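Local atomic coordinates of cell wall surface anchor protein (Streptococcus agalactiae, PDB entry 4Z1P), a protein that probably mediates attachment of the bacterium to host or microbial surfaces as a cell-wall-anchored adhesin of the antigen I/II family. Residues S47-A50 with I51-F55; L100-L103 with I104-G108; K192-N195 with N196-V199. All coordinates share one frame; numbering follows the deposited sequence. Where two conformers were deposited one is given.

Overall arrangement
The three contacts illustrate how short local elements finish a mainly beta-stranded chain. All are partly buried: I51, I104, and I194 with V199 face inward, while charged or polar side chains lie outside. Contacts 1 and 2 both fall in the antigen I/II C2 terminal part of the chain, with centres about 14 Å apart. Each holds a single short helix, and they meet where K53 O packs on L103 CD1. Contact 1 displays a capped helix start, contact 2 a helix end closed by glycine; backbone bonds dominate in both. Contact 3, about 76 Å from contact 1 between centres, has no helix: a beta turn carries it, with a small apolar pair inside and polar side chains around the bend.

Contact 1 of 3, residues S47-A50 with I51-F55; sequences SAEA and IAKGF
I51 lies back over S47 at the start of the short helix 48-52, and the two residues show how a helix is opened and anchored at once. CG1 of I51 sits beside its own backbone N (chi1 -70°), which turns the branch toward the preceding turn; its CD1 rests 3.3 Å from S47 O. S47 O also accepts from I51 N at 3.0 Å, so one oxygen is gripped by an N-H and flanked by a methyl. S47 is the N-cap: its hydroxyl turns toward the amides of the first turn, and S47 OG accepts from A50 N at 2.8 Å.

Next round the helix, A52 brings its methyl alongside the preceding turn, CB standing 3.3 Å from A48 O, the acceptor of the A52 backbone N-H. K53 lays its CG 3.6 Å from E49 O, and beyond CG the chain runs extended past the E49 side chain. The charges do not meet in the conformer given: E49 OE2 and K53 NZ are 5.0 Å apart, and E49 was modelled in two positions, so the strength of any attraction is uncertain.

The spacing of the bonds changes at the end. K53 N reaches A50 O at 3.1 Å, three residues back and from above the carbonyl plane. G54 N also bonds three residues back, to I51 O. G54 has positive phi and leads into strand 55-61, while I51 packs against Y127 of helix 123-131 and against F163. The chemistry thus implies a helix fixed by backbone bonds and one serine cap, seated mainly through I51, with A50 also against F163, any help from the E49 and K53 charges remaining doubtful.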
ATOM      1  N   SER A  47     -20.729 -38.840   4.742  1.00 24.05           N
ATOM      2  CA  SER A  47     -21.997 -39.101   5.380  1.00 28.16           C
ATOM      3  C   SER A  47     -22.944 -37.932   5.257  1.00 28.90           C
ATOM      4  O   SER A  47     -22.508 -36.784   5.107  1.00 24.59           O
ATOM      5  CB  SER A  47     -21.835 -39.410   6.867  1.00 29.33           C
ATOM      6  OG  SER A  47     -21.470 -38.275   7.644  1.00 29.23           O
ATOM      7  N   ALA A  48     -24.246 -38.199   5.355  1.00 26.63           N
ATOM      8  CA  ALA A  48     -25.216 -37.118   5.309  1.00 28.50           C
ATOM      9  C   ALA A  48     -24.987 -36.166   6.490  1.00 28.04           C
ATOM     10  O   ALA A  48     -25.163 -34.941   6.331  1.00 27.69           O
ATOM     11  CB  ALA A  48     -26.631 -37.652   5.311  1.00 30.38           C
ATOM     12  N   GLU A  49     -24.549 -36.720   7.630  1.00 23.47           N
ATOM     13  CA  GLU A  49     -24.274 -35.923   8.811  0.50 25.27           C
ATOM     14  C   GLU A  49     -23.032 -35.034   8.611  1.00 24.59           C
ATOM     15  O   GLU A  49     -23.011 -33.887   9.023  1.00 23.47           O
ATOM     16  CB  GLU A  49     -24.089 -36.828  10.040  0.50 28.31           C
ATOM     17  CG  GLU A  49     -24.145 -36.104  11.355  0.50 29.05           C
ATOM     18  CD  GLU A  49     -23.414 -36.827  12.462  0.50 32.98           C
ATOM     19  OE1 GLU A  49     -23.169 -38.058  12.351  0.50 33.72           O
ATOM     20  OE2 GLU A  49     -23.080 -36.147  13.450  0.50 35.20           O
ATOM     21  N   ALA A  50     -22.005 -35.541   7.939  1.00 22.30           N
ATOM     22  CA  ALA A  50     -20.839 -34.733   7.653  1.00 21.13           C
ATOM     23  C   ALA A  50     -21.185 -33.577   6.700  1.00 19.43           C
ATOM     24  O   ALA A  50     -20.793 -32.418   6.902  1.00 17.47           O
ATOM     25  CB  ALA A  50     -19.778 -35.612   7.043  1.00 21.04           C
ATOM     26  N   ILE A  51     -21.923 -33.907   5.652  1.00 17.64           N
ATOM     27  CA  ILE A  51     -22.262 -32.941   4.606  1.00 19.03           C
ATOM     28  C   ILE A  51     -23.102 -31.845   5.232  1.00 18.72           C
ATOM     29  O   ILE A  51     -22.905 -30.659   4.908  1.00 17.87           O
ATOM     30  CB  ILE A  51     -22.997 -33.633   3.453  1.00 19.92           C
ATOM     31  CG1 ILE A  51     -22.010 -34.535   2.691  1.00 19.31           C
ATOM     32  CG2 ILE A  51     -23.684 -32.628   2.567  1.00 18.32           C
ATOM     33  CD1 ILE A  51     -22.671 -35.727   2.029  1.00 21.44           C
ATOM     34  N   ALA A  52     -23.990 -32.229   6.133  1.00 18.25           N
ATOM     35  CA  ALA A  52     -24.840 -31.267   6.823  1.00 20.18           C
ATOM     36  C   ALA A  52     -24.064 -30.217   7.648  1.00 19.27           C
ATOM     37  O   ALA A  52     -24.572 -29.120   7.880  1.00 20.33           O
ATOM     38  CB  ALA A  52     -25.923 -31.970   7.653  1.00 21.70           C
ATOM     39  N   LYS A  53     -22.842 -30.479   8.088  1.00 18.26           N
ATOM     40  CA  LYS A  53     -22.063 -29.445   8.769  1.00 17.87           C
ATOM     41  C   LYS A  53     -21.578 -28.315   7.829  1.00 16.38           C
ATOM     42  O   LYS A  53     -21.042 -27.303   8.234  1.00 16.96           O
ATOM     43  CB  LYS A  53     -20.902 -30.098   9.488  1.00 20.58           C
ATOM     44  CG  LYS A  53     -21.385 -31.078  10.539  1.00 23.89           C
ATOM     45  CD  LYS A  53     -20.264 -31.668  11.362  1.00 27.70           C
ATOM     46  CE  LYS A  53     -20.798 -32.377  12.627  1.00 34.11           C
ATOM     47  NZ  LYS A  53     -19.666 -32.435  13.609  1.00 40.46           N
ATOM     48  N   GLY A  54     -21.679 -28.544   6.546  1.00 15.84           N
ATOM     49  CA  GLY A  54     -21.411 -27.513   5.540  1.00 15.53           C
ATOM     50  C   GLY A  54     -19.987 -27.139   5.264  1.00 14.13           C
ATOM     51  O   GLY A  54     -19.064 -27.907   5.535  1.00 12.86           O
ATOM     52  N   PHE A  55     -19.825 -25.940   4.695  1.00 12.09           N
ATOM     53  CA  PHE A  55     -18.553 -25.518   4.146  1.00 12.18           C
ATOM     54  C   PHE A  55     -18.501 -24.042   4.409  1.00 11.93           C
ATOM     55  O   PHE A  55     -19.375 -23.272   3.896  1.00 12.53           O
ATOM     56  CB  PHE A  55     -18.442 -25.833   2.638  1.00 12.59           C
ATOM     57  CG  PHE A  55     -18.726 -27.267   2.349  1.00 12.32           C
ATOM     58  CD1 PHE A  55     -17.780 -28.241   2.637  1.00 13.67           C
ATOM     59  CD2 PHE A  55     -19.979 -27.649   2.009  1.00 12.69           C
ATOM     60  CE1 PHE A  55     -18.110 -29.595   2.493  1.00 14.22           C
ATOM     61  CE2 PHE A  55     -20.333 -28.991   1.818  1.00 14.60           C
ATOM     62  CZ  PHE A  55     -19.398 -29.997   2.096  1.00 14.66           C
TER

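Contact 2 of 3, residues L100-L103 with I104-G108; sequences LQSL and IKEAG
I104 sits one turn beyond L100 and Q101 on helix 98-106, whose C-terminal end closes in a Schellman motif at G108, a textbook way of stopping a helix. Backbone bonds form the first group. I104, K105 and E106 donate to the carbonyls of L100, Q101 and S102; E106 N to S102 O, for example, is 2.9 Å, with an N-H...O angle of 166°. The next turn slackens, since the A107 N to L103 O bond, at 3.1 Å, is weak. G108 then leaves the helix with positive phi as its N-H returns to K105 O.

Side-chain carbons set against backbone carbonyl oxygens make the second group. In I104 the CG1 branch lies between backbone N and carbonyl carbon (chi1 76°), which leaves CG2 beside the N and 3.4 Å from L100 O, while CG1 comes alongside Q101 O. The A107 methyl lies 3.4 Å from L103 O. Apolar contact proper is made by the buried I104 and by A107 with I161 of strand 153-162, so this side of the helix seats on the five-stranded sheet of the domain.

Polar side chains make the last group. Q101 points away from the next turn and gives its NE2 to L96 O, just before the helix. On the exposed side, the first torsion of E106 (chi1 -60°) sets its CG 3.3 Å from S102 O, and a bend at chi2 (-51°) turns the carboxylate toward a water that bridges the two side chains: it stands 3.1 Å from S102 OG and donates to E106 OE2 at 2.9 Å.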
ATOM      1  N   LEU A 100     -23.273 -21.213  14.412  1.00 19.49           N
ATOM      2  CA  LEU A 100     -22.035 -20.933  13.708  1.00 20.16           C
ATOM      3  C   LEU A 100     -20.870 -20.704  14.653  1.00 18.31           C
ATOM      4  O   LEU A 100     -19.721 -21.047  14.314  1.00 17.63           O
ATOM      5  CB  LEU A 100     -22.210 -19.735  12.801  1.00 21.64           C
ATOM      6  CG  LEU A 100     -23.036 -19.945  11.532  1.00 22.82           C
ATOM      7  CD1 LEU A 100     -23.300 -18.580  10.901  1.00 24.34           C
ATOM      8  CD2 LEU A 100     -22.347 -20.873  10.536  1.00 24.28           C
ATOM      9  N   GLN A 101     -21.122 -20.184  15.852  1.00 17.52           N
ATOM     10  CA  GLN A 101     -20.031 -20.130  16.839  1.00 18.08           C
ATOM     11  C   GLN A 101     -19.588 -21.508  17.232  1.00 16.22           C
ATOM     12  O   GLN A 101     -18.417 -21.729  17.391  1.00 18.79           O
ATOM     13  CB  GLN A 101     -20.421 -19.392  18.119  1.00 18.38           C
ATOM     14  CG  GLN A 101     -20.684 -17.944  17.961  1.00 19.89           C
ATOM     15  CD  GLN A 101     -20.930 -17.273  19.291  1.00 24.36           C
ATOM     16  OE1 GLN A 101     -20.164 -17.452  20.263  1.00 23.82           O
ATOM     17  NE2 GLN A 101     -21.997 -16.472  19.343  1.00 23.12           N
ATOM     18  N   SER A 102     -20.520 -22.401  17.432  1.00 18.04           N
ATOM     19  CA  SER A 102     -20.191 -23.760  17.760  1.00 19.71           C
ATOM     20  C   SER A 102     -19.440 -24.468  16.594  1.00 19.42           C
ATOM     21  O   SER A 102     -18.446 -25.236  16.816  1.00 18.37           O
ATOM     22  CB  SER A 102     -21.434 -24.545  18.139  1.00 22.27           C
ATOM     23  OG  SER A 102     -20.964 -25.841  18.496  1.00 28.39           O
ATOM     24  N   LEU A 103     -19.891 -24.214  15.372  1.00 16.82           N
ATOM     25  CA  LEU A 103     -19.181 -24.751  14.213  1.00 17.64           C
ATOM     26  C   LEU A 103     -17.727 -24.310  14.230  1.00 16.15           C
ATOM     27  O   LEU A 103     -16.809 -25.152  14.135  1.00 18.23           O
ATOM     28  CB  LEU A 103     -19.828 -24.296  12.899  1.00 15.75           C
ATOM     29  CG  LEU A 103     -19.184 -24.843  11.595  1.00 17.37           C
ATOM     30  CD1 LEU A 103     -19.437 -26.312  11.462  1.00 17.46           C
ATOM     31  CD2 LEU A 103     -19.649 -24.059  10.356  1.00 17.58           C
ATOM     32  N   ILE A 104     -17.478 -23.020  14.361  1.00 15.40           N
ATOM     33  CA  ILE A 104     -16.085 -22.614  14.236  1.00 17.19           C
ATOM     34  C   ILE A 104     -15.282 -23.095  15.453  1.00 15.55           C
ATOM     35  O   ILE A 104     -14.165 -23.575  15.306  1.00 15.83           O
ATOM     36  CB  ILE A 104     -15.884 -21.100  13.883  1.00 18.66           C
ATOM     37  CG1 ILE A 104     -16.120 -20.194  15.052  1.00 20.52           C
ATOM     38  CG2 ILE A 104     -16.766 -20.732  12.655  1.00 19.45           C
ATOM     39  CD1 ILE A 104     -15.861 -18.720  14.682  1.00 22.74           C
ATOM     40  N   LYS A 105     -15.887 -23.038  16.620  1.00 16.27           N
ATOM     41  CA  LYS A 105     -15.163 -23.468  17.818  1.00 18.95           C
ATOM     42  C   LYS A 105     -14.741 -24.940  17.819  1.00 18.03           C
ATOM     43  O   LYS A 105     -13.560 -25.242  17.990  1.00 19.94           O
ATOM     44  CB  LYS A 105     -15.922 -23.110  19.051  1.00 21.73           C
ATOM     45  CG  LYS A 105     -15.179 -23.635  20.275  1.00 25.99           C
ATOM     46  CD  LYS A 105     -15.864 -23.218  21.539  1.00 29.91           C
ATOM     47  CE  LYS A 105     -15.252 -21.943  22.076  1.00 34.78           C
ATOM     48  NZ  LYS A 105     -15.819 -21.722  23.422  1.00 40.63           N
ATOM     49  N   GLU A 106     -15.669 -25.833  17.540  1.00 19.97           N
ATOM     50  CA  GLU A 106     -15.374 -27.257  17.402  1.00 22.44           C
ATOM     51  C   GLU A 106     -14.452 -27.566  16.222  1.00 21.09           C
ATOM     52  O   GLU A 106     -13.811 -28.585  16.245  1.00 19.56           O
ATOM     53  CB  GLU A 106     -16.632 -28.066  17.299  1.00 22.37           C
ATOM     54  CG  GLU A 106     -17.494 -27.888  18.543  1.00 28.65           C
ATOM     55  CD  GLU A 106     -16.678 -28.116  19.827  1.00 35.81           C
ATOM     56  OE1 GLU A 106     -16.250 -29.255  19.993  1.00 38.90           O
ATOM     57  OE2 GLU A 106     -16.389 -27.164  20.628  1.00 41.43           O
ATOM     58  N   ALA A 107     -14.322 -26.651  15.259  1.00 16.61           N
ATOM     59  CA  ALA A 107     -13.362 -26.822  14.175  1.00 16.96           C
ATOM     60  C   ALA A 107     -11.997 -26.362  14.568  1.00 16.46           C
ATOM     61  O   ALA A 107     -11.059 -26.494  13.804  1.00 17.70           O
ATOM     62  CB  ALA A 107     -13.804 -26.101  12.890  1.00 16.74           C
ATOM     63  N   GLY A 108     -11.872 -25.754  15.721  1.00 16.61           N
ATOM     64  CA  GLY A 108     -10.581 -25.271  16.159  1.00 19.20           C
ATOM     65  C   GLY A 108     -10.216 -23.910  15.608  1.00 18.53           C
ATOM     66  O   GLY A 108      -9.055 -23.559  15.608  1.00 19.42           O
TER
HETATM   67  O   HOH W   1     -18.986 -25.835  20.895  1.00 42.98           O

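Contact 3 of 3, residues K192-N195 with N196-V199; sequences KSIN and NDTV. Unlike the reference sequence in segment 196-199: D197 (reference Gly).
I194 and D197 stand at the two ends of a type II beta turn, and the backbone bond that closes it is the first kind of interaction here. D197 N donates to I194 O at 2.9 Å, coming from above the carbonyl plane, not along a lone pair. N196 takes the third position with positive phi (72°), as the type II geometry demands, although it is not a glycine. Just before the turn, S193 OG accepts a weak bond from N195 N at 3.3 Å; that hydroxyl is also bonded to D184.

Apolar contact is small but buried. With CG1 set between its backbone N and carbonyl carbon (chi1 61°), I194 carries CD1 to 3.9 Å from V199 CG2, the two side chains crossing at about a right angle. V205 of strand 204-210 touches both, so this face of the turn rests on the sheet.

Polar side chains pack around the bend. D197, where the reference sequence has glycine, folds its carboxylate back over I194, with D197 OD2 3.4 Å from I194 CA. K192 is near in charge but not in contact, its NZ 5.2 Å from D197 OD2. The amides of N195 and N196 are set at a slant, their planes 31° apart, with N195 ND2 3.5 Å from N196 OD1. The other end of the N195 amide, OD1, accepts from V331 N.

Backbone bonds from N196 to V331 and from D197 and V199 to H333 lay residues 196-199 along strand 323-333 of the five-stranded sheet. The turn thus belongs to a loop that connects two adjacent strands of the four-stranded sheet, 182-186 and 204-210, and lies between the two sheets, consistent with the beta-sandwich fold of the C-terminal domains of antigen I/II adhesins.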
ATOM      1  N   LYS A 192      24.567  26.124   6.437  1.00 29.01           N
ATOM      2  CA  LYS A 192      23.949  26.012   7.754  1.00 28.53           C
ATOM      3  C   LYS A 192      22.512  26.389   7.666  1.00 25.25           C
ATOM      4  O   LYS A 192      22.125  27.207   6.796  1.00 24.66           O
ATOM      5  CB  LYS A 192      24.654  26.962   8.725  1.00 31.76           C
ATOM      6  CG  LYS A 192      24.597  28.438   8.297  1.00 32.80           C
ATOM      7  CD  LYS A 192      25.228  29.376   9.327  1.00 37.50           C
ATOM      8  CE  LYS A 192      25.374  30.766   8.719  1.00 38.94           C
ATOM      9  NZ  LYS A 192      24.966  31.820   9.684  1.00 39.89           N
ATOM     10  N   SER A 193      21.679  25.812   8.535  1.00 23.07           N
ATOM     11  CA  SER A 193      20.268  26.290   8.657  1.00 23.06           C
ATOM     12  C   SER A 193      20.198  27.702   9.177  1.00 21.32           C
ATOM     13  O   SER A 193      20.947  28.060  10.092  1.00 20.74           O
ATOM     14  CB  SER A 193      19.434  25.384   9.590  1.00 22.23           C
ATOM     15  OG  SER A 193      18.117  25.895   9.657  1.00 21.32           O
ATOM     16  N   ILE A 194      19.310  28.521   8.596  1.00 20.05           N
ATOM     17  CA  ILE A 194      19.116  29.918   8.973  1.00 19.69           C
ATOM     18  C   ILE A 194      17.645  30.123   9.309  1.00 19.16           C
ATOM     19  O   ILE A 194      17.106  31.252   9.286  1.00 19.36           O
ATOM     20  CB  ILE A 194      19.597  30.904   7.866  1.00 22.82           C
ATOM     21  CG1 ILE A 194      18.817  30.731   6.516  1.00 21.81           C
ATOM     22  CG2 ILE A 194      21.098  30.750   7.711  1.00 23.51           C
ATOM     23  CD1 ILE A 194      19.154  31.766   5.423  1.00 22.50           C
ATOM     24  N   ASN A 195      16.970  29.005   9.629  1.00 17.82           N
ATOM     25  CA  ASN A 195      15.579  29.094   9.951  1.00 20.53           C
ATOM     26  C   ASN A 195      15.416  30.018  11.177  1.00 18.98           C
ATOM     27  O   ASN A 195      16.172  29.940  12.151  1.00 22.81           O
ATOM     28  CB  ASN A 195      14.979  27.704  10.226  1.00 21.10           C
ATOM     29  CG  ASN A 195      13.505  27.746  10.361  1.00 22.16           C
ATOM     30  OD1 ASN A 195      12.839  28.543   9.751  1.00 24.01           O
ATOM     31  ND2 ASN A 195      12.969  26.801  11.117  1.00 22.76           N
ATOM     32  N   ASN A 196      14.418  30.877  11.081  1.00 19.87           N
ATOM     33  CA  ASN A 196      14.105  31.908  12.093  1.00 22.79           C
ATOM     34  C   ASN A 196      15.085  33.100  12.169  1.00 25.63           C
ATOM     35  O   ASN A 196      14.961  33.929  13.065  1.00 22.94           O
ATOM     36  CB  ASN A 196      13.947  31.293  13.476  1.00 22.96           C
ATOM     37  CG  ASN A 196      12.942  30.181  13.485  1.00 21.77           C
ATOM     38  OD1 ASN A 196      13.277  29.030  13.803  1.00 22.48           O
ATOM     39  ND2 ASN A 196      11.715  30.505  13.062  1.00 19.21           N
ATOM     40  N   ASP A 197      16.072  33.156  11.279  1.00 24.92           N
ATOM     41  CA  ASP A 197      17.097  34.181  11.342  1.00 27.70           C
ATOM     42  C   ASP A 197      16.760  35.367  10.478  1.00 27.34           C
ATOM     43  O   ASP A 197      15.833  35.335   9.654  1.00 23.65           O
ATOM     44  CB  ASP A 197      18.461  33.653  10.879  1.00 28.12           C
ATOM     45  CG  ASP A 197      19.066  32.681  11.839  1.00 29.25           C
ATOM     46  OD1 ASP A 197      18.572  32.544  12.960  1.00 36.32           O
ATOM     47  OD2 ASP A 197      20.070  32.042  11.475  1.00 33.38           O
ATOM     48  N   THR A 198      17.576  36.414  10.644  1.00 26.36           N
ATOM     49  CA  THR A 198      17.477  37.605   9.803  1.00 26.71           C
ATOM     50  C   THR A 198      18.225  37.391   8.479  1.00 24.16           C
ATOM     51  O   THR A 198      19.306  36.882   8.456  1.00 25.69           O
ATOM     52  CB  THR A 198      17.975  38.837  10.569  1.00 30.13           C
ATOM     53  OG1 THR A 198      17.162  38.984  11.727  1.00 32.78           O
ATOM     54  CG2 THR A 198      17.795  40.122   9.763  1.00 28.71           C
ATOM     55  N   VAL A 199      17.615  37.765   7.372  1.00 24.41           N
ATOM     56  CA  VAL A 199      18.308  37.663   6.105  1.00 24.85           C
ATOM     57  C   VAL A 199      18.440  39.080   5.571  1.00 24.13           C
ATOM     58  O   VAL A 199      17.481  39.788   5.534  1.00 24.94           O
ATOM     59  CB  VAL A 199      17.538  36.789   5.126  1.00 26.30           C
ATOM     60  CG1 VAL A 199      18.144  36.884   3.725  1.00 28.66           C
ATOM     61  CG2 VAL A 199      17.612  35.372   5.597  1.00 26.88           C
TER